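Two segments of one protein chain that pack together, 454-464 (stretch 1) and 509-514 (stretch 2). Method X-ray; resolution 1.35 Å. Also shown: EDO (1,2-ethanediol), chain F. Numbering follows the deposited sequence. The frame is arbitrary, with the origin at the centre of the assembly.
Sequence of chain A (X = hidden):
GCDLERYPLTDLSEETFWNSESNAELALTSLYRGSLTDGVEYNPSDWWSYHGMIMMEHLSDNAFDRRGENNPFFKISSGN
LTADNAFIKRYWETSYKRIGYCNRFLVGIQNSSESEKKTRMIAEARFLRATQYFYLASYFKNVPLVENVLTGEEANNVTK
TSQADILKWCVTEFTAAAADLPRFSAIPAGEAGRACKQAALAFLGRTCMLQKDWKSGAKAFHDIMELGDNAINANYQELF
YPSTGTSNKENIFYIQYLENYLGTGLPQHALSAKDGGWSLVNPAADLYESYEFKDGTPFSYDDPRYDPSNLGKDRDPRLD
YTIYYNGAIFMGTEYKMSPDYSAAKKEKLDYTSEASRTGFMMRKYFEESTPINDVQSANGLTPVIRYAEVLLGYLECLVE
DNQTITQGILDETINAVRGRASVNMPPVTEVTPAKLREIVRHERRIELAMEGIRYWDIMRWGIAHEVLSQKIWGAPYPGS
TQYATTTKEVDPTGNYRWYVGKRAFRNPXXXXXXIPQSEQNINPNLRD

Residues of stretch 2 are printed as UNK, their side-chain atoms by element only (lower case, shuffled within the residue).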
ATOM      1  N   ARG A 454      -0.618   1.723  -5.088  1.00  9.60           N
ATOM      2  CA  ARG A 454      -0.763   1.916  -6.537  1.00  9.97           C
ATOM      3  C   ARG A 454      -2.128   1.487  -7.056  1.00  8.68           C
ATOM      4  O   ARG A 454      -2.710   2.184  -7.883  1.00  9.11           O
ATOM      5  CB  ARG A 454       0.316   1.152  -7.281  1.00  8.56           C
ATOM      6  CG  ARG A 454       0.311   1.370  -8.806  1.00  8.47           C
ATOM      7  CD  ARG A 454       0.563   2.771  -9.253  1.00  8.53           C
ATOM      8  NE  ARG A 454       0.587   2.825 -10.718  1.00  8.30           N
ATOM      9  CZ  ARG A 454       0.599   3.925 -11.420  1.00  8.62           C
ATOM     10  NH1 ARG A 454       0.583   5.097 -10.812  1.00  9.58           N
ATOM     11  NH2 ARG A 454       0.632   3.871 -12.732  1.00 10.26           N
ATOM     12  N   TYR A 455      -2.616   0.330  -6.618  1.00  8.59           N
ATOM     13  CA  TYR A 455      -3.926  -0.126  -7.055  1.00  8.79           C
ATOM     14  C   TYR A 455      -4.985   0.875  -6.627  1.00  8.35           C
ATOM     15  O   TYR A 455      -5.853   1.251  -7.465  1.00  8.41           O
ATOM     16  CB  TYR A 455      -4.186  -1.529  -6.513  1.00  8.90           C
ATOM     17  CG  TYR A 455      -5.513  -2.133  -6.874  1.00  7.91           C
ATOM     18  CD1 TYR A 455      -5.835  -2.481  -8.176  1.00  7.16           C
ATOM     19  CD2 TYR A 455      -6.443  -2.370  -5.906  1.00  8.48           C
ATOM     20  CE1 TYR A 455      -7.068  -3.026  -8.477  1.00  7.68           C
ATOM     21  CE2 TYR A 455      -7.647  -2.946  -6.183  1.00 10.30           C
ATOM     22  CZ  TYR A 455      -7.960  -3.288  -7.473  1.00  8.56           C
ATOM     23  OH  TYR A 455      -9.173  -3.871  -7.761  1.00  9.05           O
ATOM     24  N   TRP A 456      -4.962   1.306  -5.371  1.00  8.23           N
ATOM     25  CA  TRP A 456      -5.925   2.307  -4.914  1.00  8.06           C
ATOM     26  C   TRP A 456      -5.875   3.535  -5.824  1.00  8.67           C
ATOM     27  O   TRP A 456      -6.904   4.096  -6.200  1.00  8.24           O
ATOM     28  CB  TRP A 456      -5.613   2.654  -3.455  1.00  8.56           C
ATOM     29  CG  TRP A 456      -6.616   3.532  -2.836  1.00  7.73           C
ATOM     30  CD1 TRP A 456      -7.852   3.148  -2.397  1.00  9.06           C
ATOM     31  CD2 TRP A 456      -6.513   4.943  -2.609  1.00  7.97           C
ATOM     32  NE1 TRP A 456      -8.548   4.245  -1.926  1.00  9.30           N
ATOM     33  CE2 TRP A 456      -7.751   5.367  -2.046  1.00  8.57           C
ATOM     34  CE3 TRP A 456      -5.503   5.890  -2.808  1.00  8.59           C
ATOM     35  CZ2 TRP A 456      -7.996   6.698  -1.699  1.00 10.13           C
ATOM     36  CZ3 TRP A 456      -5.753   7.198  -2.435  1.00  9.37           C
ATOM     37  CH2 TRP A 456      -6.986   7.585  -1.890  1.00  9.24           C
ATOM     38  N   ASP A 457      -4.684   3.985  -6.196  1.00  8.00           N
ATOM     39  CA  ASP A 457      -4.567   5.163  -7.051  1.00  8.24           C
ATOM     40  C   ASP A 457      -5.102   4.944  -8.466  1.00  7.27           C
ATOM     41  O   ASP A 457      -5.869   5.763  -8.977  1.00  9.26           O
ATOM     42  CB  ASP A 457      -3.110   5.603  -7.170  1.00  9.20           C
ATOM     43  CG  ASP A 457      -2.555   6.284  -5.936  1.00 10.11           C
ATOM     44  OD1 ASP A 457      -3.319   6.822  -5.104  1.00  9.60           O
ATOM     45  OD2 ASP A 457      -1.297   6.326  -5.861  1.00 11.17           O
ATOM     46  N   ILE A 458      -4.713   3.848  -9.129  1.00  7.38           N
ATOM     47  CA  ILE A 458      -5.136   3.657 -10.514  1.00  8.23           C
ATOM     48  C   ILE A 458      -6.664   3.414 -10.580  1.00  7.61           C
ATOM     49  O   ILE A 458      -7.323   3.813 -11.545  1.00  8.47           O
ATOM     50  CB  ILE A 458      -4.344   2.592 -11.268  1.00  7.14           C
ATOM     51  CG1 ILE A 458      -4.513   1.223 -10.628  1.00  8.53           C
ATOM     52  CG2 ILE A 458      -2.867   2.988 -11.317  1.00 10.11           C
ATOM     53  CD1 ILE A 458      -3.714   0.094 -11.365  1.00  9.56           C
HETATM   54  N   MSE A 459      -7.226   2.864  -9.527  1.00  9.01           N
HETATM   55  CA  MSE A 459      -8.682   2.739  -9.419  1.00  8.28           C
HETATM   56  C   MSE A 459      -9.372   4.088  -9.275  1.00  8.41           C
HETATM   57  O   MSE A 459     -10.260   4.408 -10.071  1.00  8.67           O
HETATM   58  CB  MSE A 459      -8.999   1.819  -8.243  1.00  8.80           C
HETATM   59  CG  MSE A 459      -8.632   0.323  -8.470  1.00  8.55           C
HETATM   60 SE   MSE A 459      -9.844  -0.679  -9.547  0.75  7.12          SE
HETATM   61  CE  MSE A 459     -11.078  -1.139  -8.090  1.00  9.70           C
ATOM     62  N   ARG A 460      -8.952   4.908  -8.310  1.00  8.19           N
ATOM     63  CA  ARG A 460      -9.619   6.217  -8.078  1.00  7.87           C
ATOM     64  C   ARG A 460      -9.410   7.145  -9.265  1.00  8.88           C
ATOM     65  O   ARG A 460     -10.301   7.959  -9.600  1.00  9.89           O
ATOM     66  CB  ARG A 460      -9.167   6.909  -6.781  1.00  8.58           C
ATOM     67  CG  ARG A 460      -7.768   7.466  -6.797  1.00 10.21           C
ATOM     68  CD  ARG A 460      -7.309   7.847  -5.429  1.00  9.17           C
ATOM     69  NE  ARG A 460      -5.919   8.282  -5.428  1.00  8.28           N
ATOM     70  CZ  ARG A 460      -5.497   9.526  -5.664  1.00  8.90           C
ATOM     71  NH1 ARG A 460      -6.329  10.507  -5.970  1.00  9.55           N
ATOM     72  NH2 ARG A 460      -4.188   9.773  -5.609  1.00  9.90           N
ATOM     73  N   TRP A 461      -8.256   7.082  -9.927  1.00  8.43           N
ATOM     74  CA  TRP A 461      -7.994   7.914 -11.088  1.00  9.12           C
ATOM     75  C   TRP A 461      -8.751   7.471 -12.331  1.00  9.39           C
ATOM     76  O   TRP A 461      -8.820   8.181 -13.315  1.00  9.26           O
ATOM     77  CB  TRP A 461      -6.496   7.929 -11.428  1.00  9.91           C
ATOM     78  CG  TRP A 461      -5.626   8.632 -10.438  1.00  8.96           C
ATOM     79  CD1 TRP A 461      -5.958   9.708  -9.661  1.00  9.04           C
ATOM     80  CD2 TRP A 461      -4.234   8.372 -10.195  1.00  7.90           C
ATOM     81  NE1 TRP A 461      -4.863  10.095  -8.930  1.00  9.52           N
ATOM     82  CE2 TRP A 461      -3.796   9.305  -9.247  1.00  9.18           C
ATOM     83  CE3 TRP A 461      -3.318   7.444 -10.698  1.00  9.98           C
ATOM     84  CZ2 TRP A 461      -2.496   9.317  -8.757  1.00  8.95           C
ATOM     85  CZ3 TRP A 461      -2.018   7.449 -10.208  1.00  9.92           C
ATOM     86  CH2 TRP A 461      -1.626   8.387  -9.256  1.00 10.97           C
ATOM     87  N   GLY A 462      -9.287   6.265 -12.342  1.00  9.21           N
ATOM     88  CA  GLY A 462      -9.971   5.794 -13.537  1.00 10.35           C
ATOM     89  C   GLY A 462      -9.015   5.470 -14.688  1.00  9.02           C
ATOM     90  O   GLY A 462      -9.368   5.567 -15.860  1.00 10.71           O
ATOM     91  N   ILE A 463      -7.786   5.089 -14.336  1.00  8.77           N
ATOM     92  CA  ILE A 463      -6.805   4.657 -15.342  1.00  8.63           C
ATOM     93  C   ILE A 463      -6.446   3.177 -15.227  1.00  9.04           C
ATOM     94  O   ILE A 463      -5.661   2.662 -16.018  1.00  9.58           O
ATOM     95  CB  ILE A 463      -5.517   5.515 -15.346  1.00  8.76           C
ATOM     96  CG1 ILE A 463      -4.639   5.253 -14.136  1.00 10.03           C
ATOM     97  CG2 ILE A 463      -5.872   7.029 -15.473  1.00  9.74           C
ATOM     98  CD1 ILE A 463      -3.274   5.984 -14.220  1.00 10.65           C
ATOM     99  N   ALA A 464      -7.006   2.465 -14.247  1.00  8.32           N
ATOM    100  CA  ALA A 464      -6.750   1.044 -14.115  1.00  8.38           C
ATOM    101  C   ALA A 464      -7.070   0.286 -15.371  1.00  9.17           C
ATOM    102  O   ALA A 464      -6.341  -0.631 -15.738  1.00  8.88           O
ATOM    103  CB  ALA A 464      -7.572   0.467 -12.938  1.00  9.79           C
ATOM    104  N   UNK A 509     -16.639  -2.866 -15.172  1.00  9.14           N
ATOM    105  CA  UNK A 509     -16.869  -3.872 -14.143  1.00  8.82           C
ATOM    106  C   UNK A 509     -15.784  -3.958 -13.100  1.00  9.94           C
ATOM    107  O   UNK A 509     -16.107  -4.029 -11.899  1.00  9.78           O
ATOM    108  o   UNK A 509     -18.214  -5.186 -15.631  1.00 11.24           O
ATOM    109  c   UNK A 509     -17.195  -6.398 -13.804  1.00 10.16           C
ATOM    110  c   UNK A 509     -17.037  -5.246 -14.814  1.00  8.79           C
ATOM    111  N   UNK A 510     -14.509  -3.953 -13.500  1.00  8.16           N
ATOM    112  CA  UNK A 510     -13.452  -4.191 -12.512  1.00  7.41           C
ATOM    113  C   UNK A 510     -13.095  -2.976 -11.669  1.00  9.44           C
ATOM    114  O   UNK A 510     -12.242  -3.090 -10.793  1.00  9.09           O
ATOM    115  o   UNK A 510     -12.251  -6.674 -14.699  1.00  8.55           O
ATOM    116  c   UNK A 510     -12.260  -4.853 -13.190  1.00  8.05           C
ATOM    117  o   UNK A 510     -13.147  -7.014 -12.729  1.00  9.34           O
ATOM    118  c   UNK A 510     -12.560  -6.279 -13.564  1.00  9.09           C
ATOM    119  N   UNK A 511     -13.752  -1.834 -11.884  1.00  8.25           N
ATOM    120  CA  UNK A 511     -13.650  -0.745 -10.924  1.00  9.11           C
ATOM    121  C   UNK A 511     -14.422  -1.009  -9.630  1.00  9.66           C
ATOM    122  O   UNK A 511     -14.247  -0.267  -8.662  1.00  9.61           O
ATOM    123  c   UNK A 511     -13.053   1.153 -12.481  1.00  7.64           C
ATOM    124  c   UNK A 511     -10.918   2.185 -12.780  1.00  8.37           C
ATOM    125  c   UNK A 511     -12.246   1.720 -14.691  1.00  6.90           C
ATOM    126  o   UNK A 511     -10.085   2.709 -14.914  1.00  7.99           O
ATOM    127  c   UNK A 511     -11.107   2.219 -14.126  1.00  7.90           C
ATOM    128  c   UNK A 511     -14.110   0.599 -11.555  1.00  8.34           C
ATOM    129  c   UNK A 511     -11.882   1.671 -11.963  1.00  8.11           C
ATOM    130  c   UNK A 511     -13.232   1.203 -13.831  1.00  7.41           C
ATOM    131  N   UNK A 512     -15.274  -2.044  -9.599  1.00  8.64           N
ATOM    132  CA  UNK A 512     -16.039  -2.352  -8.394  1.00  7.56           C
ATOM    133  C   UNK A 512     -15.930  -3.849  -8.114  1.00  9.44           C
ATOM    134  O   UNK A 512     -16.153  -4.685  -9.022  1.00 11.17           O
ATOM    135  o   UNK A 512     -17.645  -0.615  -8.947  1.00 11.27           O
ATOM    136  c   UNK A 512     -17.507  -1.994  -8.577  1.00  9.12           C
ATOM    137  c   UNK A 512     -18.273  -2.176  -7.270  1.00 10.43           C
ATOM    138  N   UNK A 513     -15.602  -4.221  -6.887  1.00  8.27           N
ATOM    139  CA  UNK A 513     -15.592  -5.629  -6.506  1.00  9.15           C
ATOM    140  C   UNK A 513     -17.041  -6.010  -6.186  1.00  8.52           C
ATOM    141  O   UNK A 513     -17.739  -5.236  -5.549  1.00  9.77           O
ATOM    142  c   UNK A 513     -10.205  -5.659  -2.581  1.00  8.74           C
ATOM    143  c   UNK A 513     -14.756  -5.877  -5.261  1.00  9.42           C
ATOM    144  c   UNK A 513     -10.002  -5.267  -3.879  1.00  8.00           C
ATOM    145  c   UNK A 513     -12.384  -5.658  -4.247  1.00  7.66           C
ATOM    146  c   UNK A 513     -12.569  -5.123  -6.403  1.00  9.17           C
ATOM    147  c   UNK A 513     -13.305  -5.521  -5.328  1.00  8.26           C
ATOM    148  c   UNK A 513     -11.108  -5.271  -4.709  1.00  8.12           C
ATOM    149  c   UNK A 513     -12.522  -6.088  -2.923  1.00  8.00           C
ATOM    150  c   UNK A 513     -11.462  -6.046  -2.111  1.00  8.53           C
ATOM    151  n   UNK A 513     -11.250  -4.930  -6.031  1.00  8.78           N
ATOM    152  N   UNK A 514     -17.481  -7.219  -6.599  1.00  8.03           N
ATOM    153  CA  UNK A 514     -18.832  -7.674  -6.245  1.00  8.22           C
ATOM    154  C   UNK A 514     -18.932  -8.000  -4.754  1.00  9.39           C
ATOM    155  O   UNK A 514     -17.934  -8.320  -4.102  1.00  9.48           O
ATOM    156  c   UNK A 514     -18.994  -8.941  -7.061  1.00  9.61           C
ATOM    157  c   UNK A 514     -17.590  -9.473  -7.166  1.00 10.37           C
ATOM    158  c   UNK A 514     -16.713  -8.235  -7.319  1.00  8.94           C
TER
HETATM  159  C1  EDO F   5     -19.048  -5.376  -9.915  0.70 17.17           C
HETATM  160  O1  EDO F   5     -18.656  -4.514 -11.009  0.70 12.62           O
HETATM  161  C2  EDO F   5     -20.443  -5.932 -10.182  0.70 24.88           C
HETATM  162  O2  EDO F   5     -20.318  -6.920 -11.209  0.70 24.59           O
HETATM  163  O   HOH W   1     -10.163  -4.725 -10.091  1.00  8.54           O

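Position 509 carries three side-chain atoms: a carbon bonded to CA that branches to one oxygen and one carbon. That beta-branched hydroxyl pattern identifies Thr-509. Its side chain is out of reach of stretch 1; its backbone O accepts a hydrogen bond from O1 of the 1,2-ethanediol at 2.7 Å.

Position 510 has two carbons in line, the second bearing two oxygens and no nitrogen: a short carboxylate, hence Asp-510. The carboxylate stays clear of stretch 1 and is hydrogen-bonded elsewhere in the structure, whereas the backbone O lies 3.5 Å from CE of Met-459.

At position 511 one carbon leads to a six-carbon ring, and an oxygen sits on the ring carbon farthest from CB. A phenol of this kind is Tyr-511. Its CB points sideways, but the ring reaches over the end of the helix: CE1 lies 3.8 Å from CB of Ala-464, and CD1 lies 3.9 Å from SE of Met-459, a selenomethionine. OH comes within 3.0 Å of C of Gly-462 and 3.2 Å of N of Ala-464, yet the angle at the latter is too poor for a hydrogen bond.

Position 512 repeats the three-atom branch of one carbon carrying an oxygen and a carbon, so it is Thr-512. Its CA-to-CB bond points away from stretch 1, and its N closes a 3.2 Å hydrogen bond to O of Thr-509, bracing the short 3-10 segment.

Position 513 shows one carbon followed by fused five- and six-membered rings containing eight carbons and one nitrogen. This indole defines Trp-513. NE1 donates to OH of Tyr-455 over 2.9 Å; the N-H...acceptor angle of 177° makes the bond almost perfectly linear, with each partner near the plane of the other's ring.

Position 514 has three carbons that close a ring onto the backbone N, as only Pro-514 does. It does not touch stretch 1.

The contact thus combines apolar packing with one direct hydrogen bond. Tyr-511 covers the helix end, where Gly-462 adopts positive phi in a Schellman motif, while Met-459 reaches across to place CE 3.3 Å from O of Tyr-511. Beside it, OH of Tyr-455 accepts from Trp-513 and donates to the O of a water at 2.7 Å; that water O in turn donates to O of Asp-510, also at 2.7 Å, linking the two stretches a second time.

Stretch 2 509-514: TDYTWP
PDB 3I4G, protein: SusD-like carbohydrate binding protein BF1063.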